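Local structure of LanC-like protein GCR2 (Arabidopsis thaliana, 3T33) at residues 90-93 with 94-98; 52-55 with 56-59; 200-203 with 204-208. The protein may play a role in abscisic acid signalling and is a zinc-binding member of the LanC-like protein family. All coordinates share one frame; numbering follows the deposited sequence.

Interaction 1. Residues 90-93 with 94-98; sequences LLFK and SYQVT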
ATOM      1  N   LEU A  90       0.713  11.496   4.800  1.00 24.77           N
ATOM      2  CA  LEU A  90       2.092  11.742   4.363  1.00 26.29           C
ATOM      3  C   LEU A  90       2.854  12.516   5.464  1.00 28.48           C
ATOM      4  O   LEU A  90       4.053  12.265   5.721  1.00 29.73           O
ATOM      5  CB  LEU A  90       2.084  12.482   3.031  1.00 23.00           C
ATOM      6  CG  LEU A  90       3.494  13.027   2.630  1.00 28.44           C
ATOM      7  CD1 LEU A  90       4.524  11.890   2.440  1.00 21.34           C
ATOM      8  CD2 LEU A  90       3.381  13.922   1.351  1.00 20.19           C
ATOM      9  N   LEU A  91       2.141  13.456   6.117  1.00 29.97           N
ATOM     10  CA  LEU A  91       2.689  14.282   7.193  1.00 30.75           C
ATOM     11  C   LEU A  91       2.939  13.463   8.409  1.00 31.28           C
ATOM     12  O   LEU A  91       3.959  13.648   9.118  1.00 32.11           O
ATOM     13  CB  LEU A  91       1.733  15.456   7.499  1.00 30.26           C
ATOM     14  CG  LEU A  91       1.950  16.610   6.514  1.00 29.66           C
ATOM     15  CD1 LEU A  91       0.780  17.527   6.579  1.00 27.33           C
ATOM     16  CD2 LEU A  91       3.216  17.366   6.905  1.00 26.45           C
ATOM     17  N   PHE A  92       1.992  12.569   8.685  1.00 31.94           N
ATOM     18  CA  PHE A  92       2.195  11.559   9.733  1.00 32.12           C
ATOM     19  C   PHE A  92       3.460  10.647   9.481  1.00 32.70           C
ATOM     20  O   PHE A  92       4.259  10.429  10.377  1.00 33.54           O
ATOM     21  CB  PHE A  92       0.927  10.703   9.929  1.00 31.14           C
ATOM     22  CG  PHE A  92       1.011   9.796  11.122  1.00 31.34           C
ATOM     23  CD1 PHE A  92       1.014  10.316  12.403  1.00 31.06           C
ATOM     24  CD2 PHE A  92       1.138   8.432  10.969  1.00 32.53           C
ATOM     25  CE1 PHE A  92       1.157   9.486  13.526  1.00 28.92           C
ATOM     26  CE2 PHE A  92       1.289   7.590  12.100  1.00 33.55           C
ATOM     27  CZ  PHE A  92       1.275   8.146  13.383  1.00 29.71           C
ATOM     28  N   LYS A  93       3.605  10.108   8.283  1.00 32.23           N
ATOM     29  CA  LYS A  93       4.753   9.286   7.938  1.00 33.12           C
ATOM     30  C   LYS A  93       6.058  10.101   8.103  1.00 33.82           C
ATOM     31  O   LYS A  93       7.100   9.596   8.559  1.00 35.64           O
ATOM     32  CB  LYS A  93       4.611   8.882   6.479  1.00 31.81           C
ATOM     33  CG  LYS A  93       5.818   8.198   5.940  1.00 33.81           C
ATOM     34  CD  LYS A  93       5.685   6.670   5.959  1.00 37.30           C
ATOM     35  CE  LYS A  93       6.406   6.086   7.043  1.00 36.74           C
ATOM     36  NZ  LYS A  93       6.025   4.641   7.188  1.00 40.22           N
ATOM     37  N   SER A  94       5.995  11.365   7.753  1.00 33.69           N
ATOM     38  CA  SER A  94       7.140  12.238   7.890  1.00 33.90           C
ATOM     39  C   SER A  94       7.458  12.507   9.335  1.00 33.82           C
ATOM     40  O   SER A  94       8.616  12.589   9.741  1.00 32.38           O
ATOM     41  CB  SER A  94       6.844  13.553   7.211  1.00 33.90           C
ATOM     42  OG  SER A  94       7.986  14.367   7.291  1.00 35.33           O
ATOM     43  N   TYR A  95       6.428  12.695  10.123  1.00 33.67           N
ATOM     44  CA  TYR A  95       6.669  12.788  11.526  1.00 34.59           C
ATOM     45  C   TYR A  95       7.320  11.470  12.036  1.00 36.39           C
ATOM     46  O   TYR A  95       8.225  11.511  12.857  1.00 36.51           O
ATOM     47  CB  TYR A  95       5.342  13.101  12.271  1.00 34.36           C
ATOM     48  CG  TYR A  95       5.411  12.760  13.713  1.00 36.31           C
ATOM     49  CD1 TYR A  95       6.215  13.509  14.595  1.00 40.28           C
ATOM     50  CD2 TYR A  95       4.761  11.635  14.191  1.00 38.40           C
ATOM     51  CE1 TYR A  95       6.336  13.131  15.956  1.00 42.40           C
ATOM     52  CE2 TYR A  95       4.853  11.257  15.498  1.00 41.43           C
ATOM     53  CZ  TYR A  95       5.634  12.010  16.387  1.00 44.00           C
ATOM     54  OH  TYR A  95       5.705  11.602  17.699  1.00 45.87           O
ATOM     55  N   GLN A  96       6.830  10.312  11.598  1.00 37.12           N
ATOM     56  CA  GLN A  96       7.310   9.036  12.134  1.00 38.82           C
ATOM     57  C   GLN A  96       8.813   8.888  11.846  1.00 38.54           C
ATOM     58  O   GLN A  96       9.538   8.230  12.613  1.00 38.17           O
ATOM     59  CB  GLN A  96       6.598   7.871  11.445  1.00 39.41           C
ATOM     60  CG  GLN A  96       5.264   7.403  12.021  1.00 44.38           C
ATOM     61  CD  GLN A  96       4.829   6.020  11.366  1.00 54.94           C
ATOM     62  OE1 GLN A  96       4.848   5.857  10.117  1.00 57.66           O
ATOM     63  NE2 GLN A  96       4.468   5.029  12.215  1.00 54.68           N
ATOM     64  N   VAL A  97       9.244   9.468  10.712  1.00 37.44           N
ATOM     65  CA  VAL A  97      10.607   9.348  10.232  1.00 37.40           C
ATOM     66  C   VAL A  97      11.501  10.441  10.865  1.00 37.98           C
ATOM     67  O   VAL A  97      12.599  10.135  11.294  1.00 36.31           O
ATOM     68  CB  VAL A  97      10.695   9.429   8.677  1.00 37.58           C
ATOM     69  CG1 VAL A  97      12.138   9.395   8.206  1.00 39.14           C
ATOM     70  CG2 VAL A  97      10.000   8.269   8.042  1.00 36.30           C
ATOM     71  N   THR A  98      11.020  11.685  10.914  1.00 37.55           N
ATOM     72  CA  THR A  98      11.855  12.812  11.249  1.00 38.68           C
ATOM     73  C   THR A  98      11.645  13.182  12.703  1.00 40.72           C
ATOM     74  O   THR A  98      12.467  13.864  13.273  1.00 41.10           O
ATOM     75  CB  THR A  98      11.532  14.086  10.401  1.00 39.01           C
ATOM     76  OG1 THR A  98      10.212  14.597  10.711  1.00 39.60           O
ATOM     77  CG2 THR A  98      11.640  13.852   8.901  1.00 35.97           C
TER
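Gln96 CG lies over one face of the Phe92 ring, near its CE2 rim, one helical turn further on. The amide runs on past that rim, its plane 25° from the ring plane, and Gln96 CD lies 3.9 Å from Phe92 CE2. Gln96 sets CG anti to its own carbonyl carbon (chi1 -87°), which sends the chain back toward Phe92 and Lys93. Its OE1 takes a weak hydrogen bond of 3.4 Å from Lys93 NZ. The stronger partner of that ammonium is Asp401, which forms a salt bridge with it. Further round the same ring, Phe92 CE1 comes within 4.2 Å of Tyr95 CD2, an oblique approach of two rings. Gln96 N also bonds to Phe92 O at 2.8 Å, so backbone and side chain link the same pair. At the end of the helix, Ser94 O accepts from both Thr98 N and Thr98 OG1, which arrive from opposite faces of its plane; the OG1 bond is 2.7 Å. Ser94 OG itself bonds to Asp103. The contact is mostly buried within helix 84-98. Phe92 and Tyr95 face helix 130-144, Leu91 packs on helix 101-118, and Leu90 and Lys93 lean on helix 392-402.

Interaction 2. Residues 52-55 with 56-59; sequences LHRY and ALSI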
ATOM      1  N   LEU A  52      17.352  10.271  -0.827  1.00 34.91           N
ATOM      2  CA  LEU A  52      15.916  10.115  -1.131  1.00 35.53           C
ATOM      3  C   LEU A  52      15.077  10.892  -0.109  1.00 34.67           C
ATOM      4  O   LEU A  52      13.991  11.416  -0.410  1.00 35.72           O
ATOM      5  CB  LEU A  52      15.496   8.639  -1.021  1.00 35.35           C
ATOM      6  CG  LEU A  52      15.315   7.796  -2.246  1.00 36.34           C
ATOM      7  CD1 LEU A  52      16.369   8.101  -3.256  1.00 36.78           C
ATOM      8  CD2 LEU A  52      15.319   6.369  -1.804  1.00 35.24           C
ATOM      9  N   HIS A  53      15.572  10.913   1.106  1.00 33.29           N
ATOM     10  CA  HIS A  53      14.955  11.661   2.156  1.00 34.18           C
ATOM     11  C   HIS A  53      14.848  13.168   1.814  1.00 33.66           C
ATOM     12  O   HIS A  53      13.768  13.738   1.925  1.00 33.61           O
ATOM     13  CB  HIS A  53      15.678  11.415   3.444  1.00 33.12           C
ATOM     14  CG  HIS A  53      15.147  12.229   4.568  1.00 37.74           C
ATOM     15  ND1 HIS A  53      13.955  11.931   5.201  1.00 41.08           N
ATOM     16  CD2 HIS A  53      15.647  13.321   5.188  1.00 37.50           C
ATOM     17  CE1 HIS A  53      13.744  12.814   6.166  1.00 40.60           C
ATOM     18  NE2 HIS A  53      14.748  13.673   6.170  1.00 41.26           N
ATOM     19  N   ARG A  54      15.924  13.769   1.304  1.00 33.59           N
ATOM     20  CA  ARG A  54      15.908  15.190   0.946  1.00 33.41           C
ATOM     21  C   ARG A  54      14.948  15.462  -0.176  1.00 33.53           C
ATOM     22  O   ARG A  54      14.221  16.449  -0.141  1.00 32.55           O
ATOM     23  CB  ARG A  54      17.311  15.692   0.588  1.00 33.84           C
ATOM     24  CG  ARG A  54      18.241  15.696   1.831  1.00 37.16           C
ATOM     25  CD  ARG A  54      17.898  16.873   2.729  1.00 43.42           C
ATOM     26  NE  ARG A  54      17.931  16.630   4.176  1.00 49.74           N
ATOM     27  CZ  ARG A  54      17.410  17.491   5.071  1.00 51.97           C
ATOM     28  NH1 ARG A  54      16.852  18.642   4.667  1.00 49.49           N
ATOM     29  NH2 ARG A  54      17.455  17.217   6.373  1.00 52.97           N
ATOM     30  N   TYR A  55      14.945  14.575  -1.171  1.00 33.32           N
ATOM     31  CA  TYR A  55      13.991  14.637  -2.269  1.00 34.00           C
ATOM     32  C   TYR A  55      12.550  14.531  -1.764  1.00 33.22           C
ATOM     33  O   TYR A  55      11.689  15.241  -2.210  1.00 32.00           O
ATOM     34  CB  TYR A  55      14.204  13.476  -3.247  1.00 34.08           C
ATOM     35  CG  TYR A  55      13.544  13.787  -4.547  1.00 38.32           C
ATOM     36  CD1 TYR A  55      13.970  14.879  -5.287  1.00 44.17           C
ATOM     37  CD2 TYR A  55      12.497  13.006  -5.060  1.00 42.09           C
ATOM     38  CE1 TYR A  55      13.392  15.196  -6.505  1.00 46.42           C
ATOM     39  CE2 TYR A  55      11.902  13.313  -6.295  1.00 41.19           C
ATOM     40  CZ  TYR A  55      12.356  14.422  -7.002  1.00 46.01           C
ATOM     41  OH  TYR A  55      11.821  14.817  -8.217  1.00 49.74           O
ATOM     42  N   ALA A  56      12.306  13.585  -0.865  1.00 33.24           N
ATOM     43  CA  ALA A  56      10.976  13.362  -0.387  1.00 34.92           C
ATOM     44  C   ALA A  56      10.502  14.625   0.345  1.00 35.95           C
ATOM     45  O   ALA A  56       9.332  15.016   0.198  1.00 35.76           O
ATOM     46  CB  ALA A  56      10.910  12.141   0.514  1.00 34.31           C
ATOM     47  N   LEU A  57      11.405  15.293   1.080  1.00 36.42           N
ATOM     48  CA  LEU A  57      11.023  16.556   1.755  1.00 35.66           C
ATOM     49  C   LEU A  57      10.563  17.584   0.741  1.00 35.86           C
ATOM     50  O   LEU A  57       9.508  18.209   0.921  1.00 36.60           O
ATOM     51  CB  LEU A  57      12.116  17.117   2.603  1.00 35.56           C
ATOM     52  CG  LEU A  57      12.516  16.325   3.836  1.00 36.36           C
ATOM     53  CD1 LEU A  57      13.601  17.103   4.607  1.00 36.39           C
ATOM     54  CD2 LEU A  57      11.333  16.008   4.741  1.00 34.25           C
ATOM     55  N   SER A  58      11.262  17.719  -0.372  1.00 34.43           N
ATOM     56  CA  SER A  58      10.755  18.665  -1.349  1.00 34.86           C
ATOM     57  C   SER A  58       9.433  18.221  -1.882  1.00 35.40           C
ATOM     58  O   SER A  58       8.592  19.066  -2.002  1.00 35.90           O
ATOM     59  CB  SER A  58      11.686  18.960  -2.525  1.00 33.98           C
ATOM     60  OG  SER A  58      13.050  18.711  -2.183  1.00 40.55           O
ATOM     61  N   ILE A  59       9.236  16.939  -2.239  1.00 35.19           N
ATOM     62  CA  ILE A  59       7.868  16.502  -2.685  1.00 35.87           C
ATOM     63  C   ILE A  59       6.815  16.819  -1.586  1.00 35.65           C
ATOM     64  O   ILE A  59       5.813  17.466  -1.852  1.00 36.26           O
ATOM     65  CB  ILE A  59       7.801  15.024  -3.149  1.00 36.55           C
ATOM     66  CG1 ILE A  59       8.761  14.802  -4.307  1.00 38.18           C
ATOM     67  CG2 ILE A  59       6.346  14.547  -3.543  1.00 36.04           C
ATOM     68  CD1 ILE A  59       9.047  13.293  -4.533  1.00 43.14           C
TER
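Arg54 O is gripped twice from Ser58: by the backbone N at 3.2 Å and, weakly, by OG at 3.3 Å. These residues make about two turns of helix 45-69, an alpha helix with regular i to i+4 bonding. Ala56 N to Leu52 O, Leu57 N to His53 O and Ile59 N to Tyr55 O complete the set across the contact. The last of these is nearly straight, with an N-H...O angle of 170°, and its donor lies in the carbonyl plane.

Leu57 serves two neighbours at once. Its CG sits over one face of the His53 imidazole, offset toward the rim, and its CD1 is 3.9 Å from His53 NE2. The same CD1 covers one face of the Arg54 guanidinium, also off centre, at 3.6 Å from NH1. Arg54 and Leu57 run side by side and point the same way. The arginine chain is bent at chi2 and chi3, which folds its flat end back beside the leucine. The leucine side chain thus meets both an imidazole and a guanidinium by van der Waals packing.

On another flank, Tyr55 and Ile59 meet one turn apart. Tyr55 has CG anti to the backbone N (chi1 -162°), which carries its ring forward along the helix. Leu52 and Tyr55 also pack on helix 353-375. Tyr55, Ala56 and Ile59 touch helix 392-402, where Leu399 meets both Tyr55 and Ala56. This side of the helix is a helix-helix interface, whereas Arg54 and Ser58 are exposed. Within this segment, the tightest apolar approach is Ile59 CD1 to Tyr55 CE2, 3.4 Å, with Tyr55 CD2 almost as near to the same methyl.

Interaction 3. Residues 200-203 with 204-208; sequences SVVE and EIFRA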
ATOM      1  N   SER A 200     -17.208  -9.961  14.426  1.00 35.92           N
ATOM      2  CA  SER A 200     -18.478 -10.070  13.719  1.00 37.59           C
ATOM      3  C   SER A 200     -18.315  -9.739  12.262  1.00 36.59           C
ATOM      4  O   SER A 200     -18.952 -10.333  11.410  1.00 36.67           O
ATOM      5  CB  SER A 200     -19.532  -9.145  14.343  1.00 39.06           C
ATOM      6  OG  SER A 200     -20.205  -8.533  13.248  1.00 43.80           O
ATOM      7  N   VAL A 201     -17.452  -8.773  11.951  1.00 37.06           N
ATOM      8  CA  VAL A 201     -17.231  -8.409  10.528  1.00 35.20           C
ATOM      9  C   VAL A 201     -16.524  -9.549   9.806  1.00 35.04           C
ATOM     10  O   VAL A 201     -16.829  -9.862   8.654  1.00 35.23           O
ATOM     11  CB  VAL A 201     -16.476  -7.023  10.387  1.00 35.81           C
ATOM     12  CG1 VAL A 201     -16.247  -6.619   8.963  1.00 32.17           C
ATOM     13  CG2 VAL A 201     -17.243  -5.969  11.102  1.00 33.44           C
ATOM     14  N   VAL A 202     -15.610 -10.201  10.519  1.00 35.03           N
ATOM     15  CA  VAL A 202     -14.902 -11.368  10.001  1.00 34.82           C
ATOM     16  C   VAL A 202     -15.920 -12.503   9.647  1.00 36.06           C
ATOM     17  O   VAL A 202     -15.873 -13.083   8.547  1.00 35.68           O
ATOM     18  CB  VAL A 202     -13.812 -11.893  11.029  1.00 34.79           C
ATOM     19  CG1 VAL A 202     -13.305 -13.307  10.617  1.00 33.59           C
ATOM     20  CG2 VAL A 202     -12.626 -10.889  11.140  1.00 31.23           C
ATOM     21  N   GLU A 203     -16.824 -12.816  10.579  1.00 35.81           N
ATOM     22  CA  GLU A 203     -17.786 -13.898  10.337  1.00 36.70           C
ATOM     23  C   GLU A 203     -18.704 -13.583   9.158  1.00 35.96           C
ATOM     24  O   GLU A 203     -18.906 -14.432   8.287  1.00 36.59           O
ATOM     25  CB  GLU A 203     -18.542 -14.240  11.604  1.00 38.14           C
ATOM     26  CG  GLU A 203     -17.644 -14.865  12.658  1.00 38.56           C
ATOM     27  CD  GLU A 203     -18.322 -14.924  13.981  1.00 41.80           C
ATOM     28  OE1 GLU A 203     -19.479 -14.462  14.015  1.00 44.41           O
ATOM     29  OE2 GLU A 203     -17.715 -15.420  14.981  1.00 42.57           O
ATOM     30  N   GLU A 204     -19.100 -12.330   9.012  1.00 36.69           N
ATOM     31  CA  GLU A 204     -19.872 -11.949   7.826  1.00 36.55           C
ATOM     32  C   GLU A 204     -19.057 -12.090   6.593  1.00 37.49           C
ATOM     33  O   GLU A 204     -19.587 -12.390   5.519  1.00 38.94           O
ATOM     34  CB  GLU A 204     -20.437 -10.544   7.933  1.00 35.83           C
ATOM     35  CG  GLU A 204     -21.094  -9.973   6.662  1.00 40.07           C
ATOM     36  CD  GLU A 204     -22.391 -10.743   6.121  1.00 47.23           C
ATOM     37  OE1 GLU A 204     -23.020 -11.527   6.869  1.00 46.03           O
ATOM     38  OE2 GLU A 204     -22.778 -10.518   4.934  1.00 46.56           O
ATOM     39  N   ILE A 205     -17.754 -11.824   6.702  1.00 38.29           N
ATOM     40  CA  ILE A 205     -16.906 -12.019   5.541  1.00 37.16           C
ATOM     41  C   ILE A 205     -16.835 -13.517   5.165  1.00 37.64           C
ATOM     42  O   ILE A 205     -16.897 -13.842   3.991  1.00 36.38           O
ATOM     43  CB  ILE A 205     -15.493 -11.275   5.663  1.00 37.94           C
ATOM     44  CG1 ILE A 205     -15.669  -9.731   5.525  1.00 37.40           C
ATOM     45  CG2 ILE A 205     -14.544 -11.739   4.557  1.00 32.33           C
ATOM     46  CD1 ILE A 205     -14.545  -8.861   6.047  1.00 32.52           C
ATOM     47  N   PHE A 206     -16.642 -14.416   6.136  1.00 39.39           N
ATOM     48  CA  PHE A 206     -16.542 -15.862   5.794  1.00 41.48           C
ATOM     49  C   PHE A 206     -17.900 -16.396   5.327  1.00 43.07           C
ATOM     50  O   PHE A 206     -17.984 -17.067   4.301  1.00 43.40           O
ATOM     51  CB  PHE A 206     -16.011 -16.691   6.944  1.00 41.66           C
ATOM     52  CG  PHE A 206     -14.531 -16.648   7.049  1.00 43.05           C
ATOM     53  CD1 PHE A 206     -13.746 -17.358   6.151  1.00 42.45           C
ATOM     54  CD2 PHE A 206     -13.914 -15.870   8.016  1.00 42.21           C
ATOM     55  CE1 PHE A 206     -12.368 -17.301   6.216  1.00 42.23           C
ATOM     56  CE2 PHE A 206     -12.536 -15.810   8.093  1.00 43.91           C
ATOM     57  CZ  PHE A 206     -11.755 -16.538   7.176  1.00 43.53           C
ATOM     58  N   ARG A 207     -18.962 -16.029   6.050  1.00 44.98           N
ATOM     59  CA  ARG A 207     -20.338 -16.361   5.623  1.00 45.82           C
ATOM     60  C   ARG A 207     -20.615 -16.040   4.142  1.00 46.15           C
ATOM     61  O   ARG A 207     -20.950 -16.945   3.377  1.00 46.53           O
ATOM     62  CB  ARG A 207     -21.372 -15.736   6.561  1.00 44.80           C
ATOM     63  CG  ARG A 207     -22.775 -16.294   6.314  1.00 46.76           C
ATOM     64  CD  ARG A 207     -23.931 -15.334   6.731  1.00 46.05           C
ATOM     65  NE  ARG A 207     -24.044 -14.164   5.854  1.00 42.33           N
ATOM     66  CZ  ARG A 207     -24.297 -14.189   4.543  1.00 44.72           C
ATOM     67  NH1 ARG A 207     -24.457 -15.345   3.898  1.00 40.99           N
ATOM     68  NH2 ARG A 207     -24.385 -13.022   3.857  1.00 44.61           N
ATOM     69  N   ALA A 208     -20.453 -14.786   3.712  1.00 46.36           N
ATOM     70  CA  ALA A 208     -20.696 -14.465   2.298  1.00 46.74           C
ATOM     71  C   ALA A 208     -19.717 -15.132   1.315  1.00 47.75           C
ATOM     72  O   ALA A 208     -20.085 -15.508   0.171  1.00 47.92           O
ATOM     73  CB  ALA A 208     -20.650 -12.978   2.092  1.00 47.04           C
TER
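Side chains one turn apart pack along helix 195-212, which lies against helices 174-188, 236-244 and 250-265 of the all-helical LanC-like fold. This part of the helix has two characters: an apolar flank directed at other helices and a charged flank. Val202 and Phe206 make the main apolar pair. They lie side by side and point the same way. Val202 CG1 meets the edge of the Phe206 ring in its plane, 3.6 Å from CE2. Phe206 holds CG anti to its carbonyl carbon (chi1 -82°), which turns the ring back alongside the valine. Val201 and Ile205 form a looser pair, with Val201 CG1 4.1 Å from Ile205 CD1. Val202, Ile205 and Phe206 all touch Leu243 of helix 236-244, while Val201, Glu204 and Ile205 contact Arg174 of helix 174-188 and Phe206 extends to Val256 of helix 250-265.

Backbone bonds tie this part of the helix together. Arg207 N to Glu203 O is 2.7 Å and nearly in line with the carbonyl. Phe206 N bonds to Val202 O at 2.9 Å.

The charged flank is held by Arg207, which grips Glu204 side-on with two nitrogens. Arg207 NE bonds to Glu204 OE1 at 3.0 Å, meeting it from above the carboxylate plane. Arg207 NH2 bonds to Glu204 OE2 at 3.2 Å, on the syn side but tilted out of the carboxylate plane. A bend at chi3 (70°) brings the guanidinium round to the acid.

Tyr168 OH also bonds to Glu204 OE2, and Glu203 pairs with Arg199. With two bonds from Arg207 and one from Tyr168, the Glu204 carboxylate should be restrained in orientation, and the nearby positive charge would be expected to keep it ionised.

How the interactions relate
Along the chain the order is interaction 2, interaction 1, then interaction 3. Each lies within a single helix: 45-69, 84-98 and 195-212. The first two helices follow each other in the chain. The centres of interactions 1 and 2 are about 12 Å apart, and they touch where Thr98 CG2 packs on His53 CE1 at 3.6 Å. Both also lean on helix 392-402, so early helices meet a late one here. Interaction 3 is remote, about 34 Å from interaction 1 and 42 Å from interaction 2 between centres, and lies across the chain's centre from interaction 2. All three are structural packing in a largely helical protein, away from the zinc site.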